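Imidazoleglycerol-phosphate dehydratase (Pyrococcus furiosus, PDB 5DNL) catalyses the dehydration of D-erythro-1-(imidazol-4-yl)glycerol 3-phosphate to 3-(imidazol-4-yl)-2-oxopropyl phosphate, the sixth step of histidine biosynthesis. Local coordinates at residues T4-V12 and T45-H53; R98-N106 and L118-L126. One frame throughout, in Å; residues are numbered along the deposited sequence.

Contact 1. Residues T4-V12 and T45-H53; sequences TTKETDIIV and TATYDLRHH. With MN (manganese (II) ion), chain D; MN (manganese (II) ion), chain E; 5DL ([(2S)-2-hydroxy-3-(1H-1,2,4-triazol-1-yl)propyl]phosphonic acid), chain F.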
loop_
_atom_site.group_PDB
_atom_site.type_symbol
_atom_site.label_atom_id
_atom_site.label_comp_id
_atom_site.label_asym_id
_atom_site.label_seq_id
_atom_site.Cartn_x
_atom_site.Cartn_y
_atom_site.Cartn_z
ATOM N N THR A 4 27.530 35.874 -34.110
ATOM C CA THR A 4 26.931 35.439 -35.355
ATOM C C THR A 4 27.296 33.994 -35.646
ATOM O O THR A 4 28.466 33.620 -35.605
ATOM C CB THR A 4 27.408 36.322 -36.532
ATOM O OG1 THR A 4 27.254 37.708 -36.181
ATOM C CG2 THR A 4 26.622 36.013 -37.804
ATOM N N THR A 5 26.281 33.180 -35.907
ATOM C CA THR A 5 26.473 31.820 -36.393
ATOM C C THR A 5 25.631 31.648 -37.635
ATOM O O THR A 5 24.928 32.574 -38.060
ATOM C CB THR A 5 26.063 30.741 -35.345
ATOM O OG1 THR A 5 24.644 30.676 -35.255
ATOM C CG2 THR A 5 26.655 31.034 -33.976
ATOM N N LYS A 6 25.646 30.448 -38.204
ATOM C CA LYS A 6 24.728 30.140 -39.293
ATOM C C LYS A 6 23.257 30.065 -38.857
ATOM O O LYS A 6 22.378 30.061 -39.716
ATOM C CB LYS A 6 25.132 28.840 -40.002
ATOM C CG LYS A 6 26.493 28.933 -40.678
ATOM C CD LYS A 6 26.890 27.639 -41.372
ATOM C CE LYS A 6 28.260 27.754 -42.013
ATOM N NZ LYS A 6 28.655 26.499 -42.711
ATOM N N GLU A 7 22.992 29.991 -37.546
ATOM C CA GLU A 7 21.630 29.920 -36.996
ATOM C C GLU A 7 21.061 31.266 -36.568
ATOM O O GLU A 7 19.870 31.531 -36.761
ATOM C CB GLU A 7 21.629 28.985 -35.772
ATOM C CG GLU A 7 22.029 27.555 -36.093
ATOM C CD GLU A 7 22.292 26.707 -34.866
ATOM O OE1 GLU A 7 22.335 27.235 -33.750
ATOM O OE2 GLU A 7 22.482 25.482 -35.040
ATOM N N THR A 8 21.891 32.087 -35.939
ATOM C CA THR A 8 21.443 33.346 -35.321
ATOM C C THR A 8 22.458 34.472 -35.522
ATOM O O THR A 8 23.645 34.216 -35.705
ATOM C CB THR A 8 21.202 33.227 -33.796
ATOM O OG1 THR A 8 22.433 32.918 -33.149
ATOM C CG2 THR A 8 20.159 32.160 -33.471
ATOM N N ASP A 9 21.964 35.710 -35.448
ATOM C CA ASP A 9 22.821 36.896 -35.525
ATOM C C ASP A 9 22.250 37.847 -34.499
ATOM O O ASP A 9 21.101 38.266 -34.625
ATOM C CB ASP A 9 22.765 37.502 -36.925
ATOM C CG ASP A 9 23.770 38.601 -37.123
ATOM O OD1 ASP A 9 24.704 38.771 -36.310
ATOM O OD2 ASP A 9 23.610 39.301 -38.142
ATOM N N ILE A 10 23.016 38.094 -33.443
ATOM C CA ILE A 10 22.532 38.830 -32.294
ATOM C C ILE A 10 23.470 39.977 -31.949
ATOM O O ILE A 10 24.688 39.796 -31.906
ATOM C CB ILE A 10 22.426 37.879 -31.090
ATOM C CG1 ILE A 10 21.370 36.796 -31.398
ATOM C CG2 ILE A 10 22.038 38.658 -29.838
ATOM C CD1 ILE A 10 21.377 35.655 -30.435
ATOM N N ILE A 11 22.877 41.142 -31.680
ATOM C CA ILE A 11 23.603 42.288 -31.153
ATOM C C ILE A 11 22.992 42.677 -29.815
ATOM O O ILE A 11 21.775 42.863 -29.720
ATOM C CB ILE A 11 23.538 43.486 -32.127
ATOM C CG1 ILE A 11 24.310 43.157 -33.413
ATOM C CG2 ILE A 11 24.100 44.743 -31.463
ATOM C CD1 ILE A 11 23.980 44.059 -34.590
ATOM N N VAL A 12 23.827 42.773 -28.787
ATOM C CA VAL A 12 23.430 43.302 -27.483
ATOM C C VAL A 12 24.377 44.434 -27.116
ATOM O O VAL A 12 25.577 44.204 -26.957
ATOM C CB VAL A 12 23.490 42.224 -26.378
ATOM C CG1 VAL A 12 23.247 42.852 -24.999
ATOM C CG2 VAL A 12 22.504 41.097 -26.666
ATOM N N THR A 45 19.031 43.410 -30.942
ATOM C CA THR A 45 18.438 43.029 -32.214
ATOM C C THR A 45 18.868 41.600 -32.523
ATOM O O THR A 45 19.983 41.212 -32.194
ATOM C CB THR A 45 18.850 43.977 -33.365
ATOM O OG1 THR A 45 20.259 43.910 -33.573
ATOM C CG2 THR A 45 18.465 45.396 -33.033
ATOM N N ALA A 46 17.981 40.827 -33.128
ATOM C CA ALA A 46 18.303 39.461 -33.509
ATOM C C ALA A 46 17.585 39.006 -34.762
ATOM O O ALA A 46 16.454 39.417 -35.034
ATOM C CB ALA A 46 17.941 38.514 -32.371
ATOM N N THR A 47 18.243 38.109 -35.489
ATOM C CA THR A 47 17.591 37.244 -36.441
ATOM C C THR A 47 17.899 35.808 -36.022
ATOM O O THR A 47 18.936 35.539 -35.411
ATOM C CB THR A 47 18.038 37.514 -37.891
ATOM O OG1 THR A 47 19.447 37.358 -38.010
ATOM C CG2 THR A 47 17.657 38.940 -38.304
ATOM N N TYR A 48 16.991 34.901 -36.348
ATOM C CA TYR A 48 17.122 33.522 -35.922
ATOM C C TYR A 48 16.332 32.586 -36.820
ATOM O O TYR A 48 15.392 33.002 -37.502
ATOM C CB TYR A 48 16.610 33.380 -34.474
ATOM C CG TYR A 48 15.116 33.553 -34.318
ATOM C CD1 TYR A 48 14.548 34.813 -34.145
ATOM C CD2 TYR A 48 14.271 32.450 -34.278
ATOM C CE1 TYR A 48 13.173 34.961 -33.986
ATOM C CE2 TYR A 48 12.901 32.590 -34.147
ATOM C CZ TYR A 48 12.365 33.857 -33.985
ATOM O OH TYR A 48 11.010 34.006 -33.809
ATOM N N ASP A 49 16.668 31.300 -36.729
ATOM C CA ASP A 49 15.934 30.251 -37.429
ATOM C C ASP A 49 14.882 29.613 -36.522
ATOM O O ASP A 49 13.701 29.601 -36.846
ATOM C CB ASP A 49 16.895 29.215 -38.063
ATOM C CG ASP A 49 17.979 28.673 -37.092
ATOM O OD1 ASP A 49 17.980 28.988 -35.886
ATOM O OD2 ASP A 49 18.873 27.920 -37.557
ATOM N N LEU A 50 15.309 29.107 -35.374
ATOM C CA LEU A 50 14.449 28.438 -34.416
ATOM C C LEU A 50 14.496 29.173 -33.072
ATOM O O LEU A 50 15.551 29.641 -32.657
ATOM C CB LEU A 50 14.896 26.989 -34.210
ATOM C CG LEU A 50 14.861 26.056 -35.418
ATOM C CD1 LEU A 50 15.282 24.657 -34.986
ATOM C CD2 LEU A 50 13.494 26.061 -36.095
ATOM N N ARG A 51 13.364 29.210 -32.381
ATOM C CA ARG A 51 13.258 29.960 -31.134
ATOM C C ARG A 51 14.270 29.480 -30.080
ATOM O O ARG A 51 14.803 30.282 -29.337
ATOM C CB ARG A 51 11.831 29.908 -30.546
ATOM C CG ARG A 51 10.812 30.742 -31.323
ATOM C CD ARG A 51 9.437 30.709 -30.671
ATOM N NE ARG A 51 9.376 31.528 -29.454
ATOM C CZ ARG A 51 8.644 31.264 -28.373
ATOM N NH1 ARG A 51 7.929 30.138 -28.275
ATOM N NH2 ARG A 51 8.650 32.124 -27.368
ATOM N N HIS A 52 14.525 28.168 -29.976
ATOM C CA HIS A 52 15.517 27.685 -29.006
ATOM C C HIS A 52 16.869 28.331 -29.265
ATOM O O HIS A 52 17.529 28.782 -28.333
ATOM C CB HIS A 52 15.612 26.181 -29.110
ATOM C CG HIS A 52 16.607 25.503 -28.213
ATOM N ND1 HIS A 52 16.267 24.365 -27.513
ATOM C CD2 HIS A 52 17.922 25.718 -27.953
ATOM C CE1 HIS A 52 17.328 23.901 -26.881
ATOM N NE2 HIS A 52 18.340 24.709 -27.117
ATOM N N HIS A 53 17.286 28.340 -30.529
ATOM C CA HIS A 53 18.572 28.950 -30.865
ATOM C C HIS A 53 18.578 30.439 -30.472
ATOM O O HIS A 53 19.568 30.947 -29.970
ATOM C CB HIS A 53 18.912 28.805 -32.337
ATOM C CG HIS A 53 19.049 27.386 -32.802
ATOM N ND1 HIS A 53 18.871 27.028 -34.118
ATOM C CD2 HIS A 53 19.346 26.240 -32.146
ATOM C CE1 HIS A 53 19.051 25.731 -34.256
ATOM N NE2 HIS A 53 19.360 25.232 -33.078
HETATM MN MN MN D . 20.473 24.364 -26.443
HETATM MN MN MN E . 19.887 22.941 -32.834
HETATM N N1 5DL F . 20.610 23.184 -30.729
HETATM C C3 5DL F . 22.134 23.322 -29.080
HETATM N N2 5DL F . 21.915 22.979 -30.355
HETATM C C8 5DL F . 24.408 22.633 -33.247
HETATM C C7 5DL F . 23.274 23.282 -32.451
HETATM C C6 5DL F . 22.953 22.439 -31.226
HETATM C C5 5DL F . 20.058 23.672 -29.613
HETATM O O10 5DL F . 26.276 23.624 -31.599
HETATM P P9 5DL F . 25.968 22.376 -32.356
HETATM O O11 5DL F . 26.998 22.023 -33.402
HETATM O O12 5DL F . 25.811 21.192 -31.414
HETATM O O13 5DL F . 22.090 23.418 -33.251
HETATM N N4 5DL F . 20.939 23.774 -28.592
HETATM O O HOH W 1 20.493 28.054 -39.783
HETATM O O HOH W 2 20.858 39.364 -39.186
HETATM O O HOH W 3 22.643 24.090 -26.178
#
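The carboxylate of E7 lies flat over the imidazole of H53, the two planes only 4° apart, with E7 OE1 above the ring centre and 3.4 Å from H53 CG. E7 CG stands anti to the carbonyl carbon (chi1 -62°) on an extended chain, which carries E7 OE2 past the ring to within 2.8 Å of O13 of the bound triazole phosphonate. At the ring's edge, H53 ND1 donates to D49 OD1 on its syn side (2.8 Å, 166° at the hydrogen), almost in the imidazole plane; the same oxygen accepts L50 N on its anti side. Thus fixed in rotation, H53 turns NE2 to a manganese ion at 2.4 Å, while H52 NE2 binds a second one. This is the dinuclear manganese site of the dehydratase, with the triazole bridging the metals, and H29, H145 and E149 of a neighbouring subunit complete the H53 side. Were D49 replaced by alanine, H53 ND1 and L50 N would probably both lose this acceptor, leaving the imidazole, still held by its metal bond and the E7 stack, freer to rotate. Behind the site, strands 8-14 and 42-48 run antiparallel: D9 and T47 form a hydrogen-bonded pair, as do I11 and T45. On the opposite sheet face to T45 and T47, I10 CG1 rests against A46 CB at 4.0 Å.

Contact 2. Residues R98-N106 and L118-L126; sequences RPYANVDVN and LLKEFVWGL. With MN (manganese (II) ion), chain D; 5DL ([(2S)-2-hydroxy-3-(1H-1,2,4-triazol-1-yl)propyl]phosphonic acid), chain I.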
loop_
_atom_site.group_PDB
_atom_site.type_symbol
_atom_site.label_atom_id
_atom_site.label_comp_id
_atom_site.label_asym_id
_atom_site.label_seq_id
_atom_site.Cartn_x
_atom_site.Cartn_y
_atom_site.Cartn_z
ATOM N N ARG A 98 32.336 30.089 -12.764
ATOM C CA ARG A 98 32.039 28.661 -12.738
ATOM C C ARG A 98 30.660 28.457 -13.366
ATOM O O ARG A 98 29.654 28.433 -12.651
ATOM C CB ARG A 98 32.055 28.086 -11.312
ATOM C CG ARG A 98 33.419 28.063 -10.656
ATOM C CD ARG A 98 33.384 27.294 -9.342
ATOM N NE ARG A 98 32.644 27.967 -8.290
ATOM C CZ ARG A 98 33.175 28.673 -7.283
ATOM N NH1 ARG A 98 34.491 28.809 -7.139
ATOM N NH2 ARG A 98 32.383 29.223 -6.385
ATOM N N PRO A 99 30.570 28.359 -14.706
ATOM C CA PRO A 99 29.226 28.293 -15.302
ATOM C C PRO A 99 28.371 27.160 -14.741
ATOM O O PRO A 99 28.817 26.005 -14.668
ATOM C CB PRO A 99 29.487 28.072 -16.788
ATOM C CG PRO A 99 30.832 28.684 -16.986
ATOM C CD PRO A 99 31.612 28.433 -15.742
ATOM N N TYR A 100 27.160 27.524 -14.340
ATOM C CA TYR A 100 26.201 26.591 -13.761
ATOM C C TYR A 100 24.833 27.247 -13.753
ATOM O O TYR A 100 24.724 28.405 -13.372
ATOM C CB TYR A 100 26.549 26.280 -12.313
ATOM C CG TYR A 100 25.608 25.327 -11.626
ATOM C CD1 TYR A 100 25.695 23.964 -11.846
ATOM C CD2 TYR A 100 24.634 25.792 -10.762
ATOM C CE1 TYR A 100 24.814 23.079 -11.227
ATOM C CE2 TYR A 100 23.775 24.911 -10.114
ATOM C CZ TYR A 100 23.876 23.569 -10.360
ATOM O OH TYR A 100 23.001 22.701 -9.724
ATOM N N ALA A 101 23.798 26.479 -14.073
ATOM C CA ALA A 101 22.427 26.939 -13.920
ATOM C C ALA A 101 21.612 25.821 -13.311
ATOM O O ALA A 101 21.788 24.654 -13.650
ATOM C CB ALA A 101 21.833 27.346 -15.244
ATOM N N ASN A 102 20.689 26.203 -12.435
ATOM C CA ASN A 102 19.668 25.286 -11.911
ATOM C C ASN A 102 18.373 26.073 -11.934
ATOM O O ASN A 102 18.213 27.019 -11.156
ATOM C CB ASN A 102 20.044 24.824 -10.513
ATOM C CG ASN A 102 19.005 23.906 -9.867
ATOM O OD1 ASN A 102 17.831 23.917 -10.199
ATOM N ND2 ASN A 102 19.458 23.120 -8.914
ATOM N N VAL A 103 17.464 25.672 -12.814
ATOM C CA VAL A 103 16.151 26.291 -12.960
ATOM C C VAL A 103 15.112 25.285 -12.511
ATOM O O VAL A 103 14.962 24.234 -13.133
ATOM C CB VAL A 103 15.913 26.733 -14.413
ATOM C CG1 VAL A 103 14.514 27.317 -14.603
ATOM C CG2 VAL A 103 16.993 27.720 -14.870
ATOM N N ASP A 104 14.431 25.597 -11.413
ATOM C CA ASP A 104 13.454 24.724 -10.774
ATOM C C ASP A 104 12.137 25.498 -10.694
ATOM O O ASP A 104 11.912 26.271 -9.743
ATOM C CB ASP A 104 13.964 24.325 -9.389
ATOM C CG ASP A 104 13.032 23.363 -8.665
ATOM O OD1 ASP A 104 12.140 22.785 -9.302
ATOM O OD2 ASP A 104 13.200 23.217 -7.440
ATOM N N VAL A 105 11.297 25.281 -11.699
ATOM C CA VAL A 105 9.958 25.855 -11.767
ATOM C C VAL A 105 8.918 24.756 -11.898
ATOM O O VAL A 105 9.245 23.586 -12.199
ATOM C CB VAL A 105 9.831 26.882 -12.923
ATOM C CG1 VAL A 105 10.811 28.016 -12.719
ATOM C CG2 VAL A 105 10.061 26.254 -14.291
ATOM N N ASN A 106 7.670 25.134 -11.661
ATOM C CA ASN A 106 6.553 24.193 -11.663
ATOM C C ASN A 106 5.346 24.932 -12.192
ATOM O O ASN A 106 4.619 25.593 -11.445
ATOM C CB ASN A 106 6.292 23.629 -10.262
ATOM C CG ASN A 106 5.218 22.554 -10.255
ATOM O OD1 ASN A 106 4.694 22.172 -11.291
ATOM N ND2 ASN A 106 4.897 22.055 -9.070
ATOM N N LEU A 118 12.790 26.864 -23.165
ATOM C CA LEU A 118 13.339 28.141 -23.613
ATOM C C LEU A 118 13.892 28.937 -22.437
ATOM O O LEU A 118 14.978 29.534 -22.542
ATOM C CB LEU A 118 12.288 28.937 -24.367
ATOM C CG LEU A 118 11.760 28.302 -25.653
ATOM C CD1 LEU A 118 10.691 29.185 -26.292
ATOM C CD2 LEU A 118 12.854 28.007 -26.661
ATOM N N LEU A 119 13.184 28.931 -21.308
ATOM C CA LEU A 119 13.705 29.583 -20.102
ATOM C C LEU A 119 15.037 29.005 -19.690
ATOM O O LEU A 119 16.013 29.729 -19.466
ATOM C CB LEU A 119 12.721 29.500 -18.945
ATOM C CG LEU A 119 13.246 30.003 -17.605
ATOM C CD1 LEU A 119 13.537 31.497 -17.639
ATOM C CD2 LEU A 119 12.224 29.683 -16.522
ATOM N N LYS A 120 15.088 27.677 -19.614
ATOM C CA LYS A 120 16.316 26.992 -19.186
ATOM C C LYS A 120 17.468 27.276 -20.141
ATOM O O LYS A 120 18.609 27.474 -19.702
ATOM C CB LYS A 120 16.125 25.479 -19.050
ATOM C CG LYS A 120 15.337 25.071 -17.827
ATOM C CD LYS A 120 15.251 23.553 -17.730
ATOM C CE LYS A 120 14.620 23.100 -16.432
ATOM N NZ LYS A 120 14.492 21.616 -16.426
ATOM N N GLU A 121 17.193 27.293 -21.442
ATOM C CA GLU A 121 18.271 27.516 -22.406
ATOM C C GLU A 121 18.768 28.965 -22.390
ATOM O O GLU A 121 19.979 29.214 -22.526
ATOM C CB GLU A 121 17.880 27.018 -23.788
ATOM C CG GLU A 121 17.858 25.506 -23.824
ATOM C CD GLU A 121 19.217 24.927 -23.529
ATOM O OE1 GLU A 121 20.128 25.009 -24.390
ATOM O OE2 GLU A 121 19.401 24.453 -22.387
ATOM N N PHE A 122 17.873 29.917 -22.176
ATOM C CA PHE A 122 18.318 31.293 -21.969
ATOM C C PHE A 122 19.231 31.393 -20.733
ATOM O O PHE A 122 20.302 32.017 -20.779
ATOM C CB PHE A 122 17.118 32.245 -21.811
ATOM C CG PHE A 122 17.507 33.609 -21.279
ATOM C CD1 PHE A 122 17.998 34.582 -22.132
ATOM C CD2 PHE A 122 17.426 33.891 -19.930
ATOM C CE1 PHE A 122 18.403 35.823 -21.643
ATOM C CE2 PHE A 122 17.814 35.122 -19.441
ATOM C CZ PHE A 122 18.304 36.083 -20.292
ATOM N N VAL A 123 18.811 30.794 -19.619
ATOM C CA VAL A 123 19.552 30.890 -18.359
ATOM C C VAL A 123 20.904 30.193 -18.460
ATOM O O VAL A 123 21.932 30.733 -18.005
ATOM C CB VAL A 123 18.732 30.379 -17.152
ATOM C CG1 VAL A 123 19.560 30.430 -15.887
ATOM C CG2 VAL A 123 17.472 31.229 -16.970
ATOM N N TRP A 124 20.941 28.994 -19.050
ATOM C CA TRP A 124 22.216 28.339 -19.298
ATOM C C TRP A 124 23.114 29.144 -20.218
ATOM O O TRP A 124 24.326 29.203 -19.996
ATOM C CB TRP A 124 22.042 26.918 -19.859
ATOM C CG TRP A 124 22.091 25.848 -18.824
ATOM C CD1 TRP A 124 21.050 25.065 -18.400
ATOM C CD2 TRP A 124 23.237 25.431 -18.091
ATOM N NE1 TRP A 124 21.501 24.168 -17.452
ATOM C CE2 TRP A 124 22.835 24.368 -17.253
ATOM C CE3 TRP A 124 24.568 25.834 -18.072
ATOM C CZ2 TRP A 124 23.731 23.723 -16.385
ATOM C CZ3 TRP A 124 25.449 25.175 -17.219
ATOM C CH2 TRP A 124 25.022 24.138 -16.401
ATOM N N GLY A 125 22.527 29.764 -21.237
ATOM C CA GLY A 125 23.293 30.613 -22.148
ATOM C C GLY A 125 23.908 31.783 -21.388
ATOM O O GLY A 125 25.113 32.079 -21.534
ATOM N N LEU A 126 23.084 32.432 -20.570
ATOM C CA LEU A 126 23.538 33.528 -19.739
ATOM C C LEU A 126 24.636 33.102 -18.762
ATOM O O LEU A 126 25.666 33.779 -18.612
ATOM C CB LEU A 126 22.330 34.108 -18.992
ATOM C CG LEU A 126 22.544 35.274 -18.041
ATOM C CD1 LEU A 126 23.063 36.463 -18.828
ATOM C CD2 LEU A 126 21.271 35.644 -17.293
HETATM MN MN MN D . 20.473 24.364 -26.443
HETATM N N1 5DL I . 35.233 25.572 -2.521
HETATM C C3 5DL I . 34.337 25.993 -4.558
HETATM N N2 5DL I . 34.787 26.507 -3.421
HETATM C C8 5DL I . 35.987 30.067 -2.707
HETATM C C7 5DL I . 36.155 28.558 -2.956
HETATM C C6 5DL I . 34.803 27.930 -3.127
HETATM C C5 5DL I . 35.031 24.418 -3.189
HETATM O O10 5DL I . 35.832 30.535 -5.348
HETATM P P9 5DL I . 35.230 31.008 -4.066
HETATM O O11 5DL I . 35.525 32.476 -3.798
HETATM O O12 5DL I . 33.728 30.751 -4.015
HETATM O O13 5DL I . 36.831 27.952 -1.848
HETATM N N4 5DL I . 34.494 24.669 -4.410
HETATM O O HOH W 3 22.643 24.090 -26.178
#
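W124 holds its side chain at an unusual first torsion (chi1 -95°), which lays the indole face against the strand, where A101 CB sits 3.6 Å from the centroid of the five-membered ring. The methyl is only 8° off the ring normal, a CH-pi contact over the face. The six-membered part of the indole reaches on beneath the Y100-A101 peptide: CH2 of W124 comes within 3.5 Å of A101 N, so backbone as well as side chain is packed on the aromatic surface. The example illustrates how a short residue on a strand can admit a broad ring from a helix.

Two residues along, V103 spreads its branches over the helix. With CG1 anti to the backbone N (chi1 177°), V103 CG1 meets L119 CD2 at 3.8 Å, while V103 CG2 turns to V123 CG1 at 3.9 Å. The side chain of K120 leads past V103, its CG touching V103 CB at 3.8 Å and its extended chain carrying NZ to a salt bridge with D109 of a neighbouring subunit. V123 CG1 also reaches A101 CB, joining the two patches into one apolar seam.

Both segments also serve active sites. R98, at the start of the first, donates from NH1 and NH2 to two oxygens, O10 and O12, of one bound phosphonate, the bond from R98 NH1 to O10 being 2.8 Å long, and E121, on the helix, binds manganese through OE1. Strand 100-104 and helix 116-130 run roughly antiparallel, and strand 133-140 returns beside strand 100-104: the packing is that of a beta-alpha-beta crossover, with the helix laid on one face of the sheet.

How the contacts relate
Contact 1 closes before contact 2 opens along the chain, and their centres lie about 18 Å apart. Each belongs to its own four-stranded mixed sheet: contact 1 to the one holding strands 8-14 and 42-48, contact 2 to the one where strand 100-104 is outermost within this chain. The two sheets share the same strand order, 1-2-4-3. Helices 51-69 and 116-130 bring the contacts together, for H52 and E121 bind the same manganese ion, with E56 and with H146 of a neighbouring subunit, and L118 packs on R51 and H52. R98 of contact 2 binds the phosphonate of a different inhibitor, so active sites are assembled from several subunits of the 24-chain assembly.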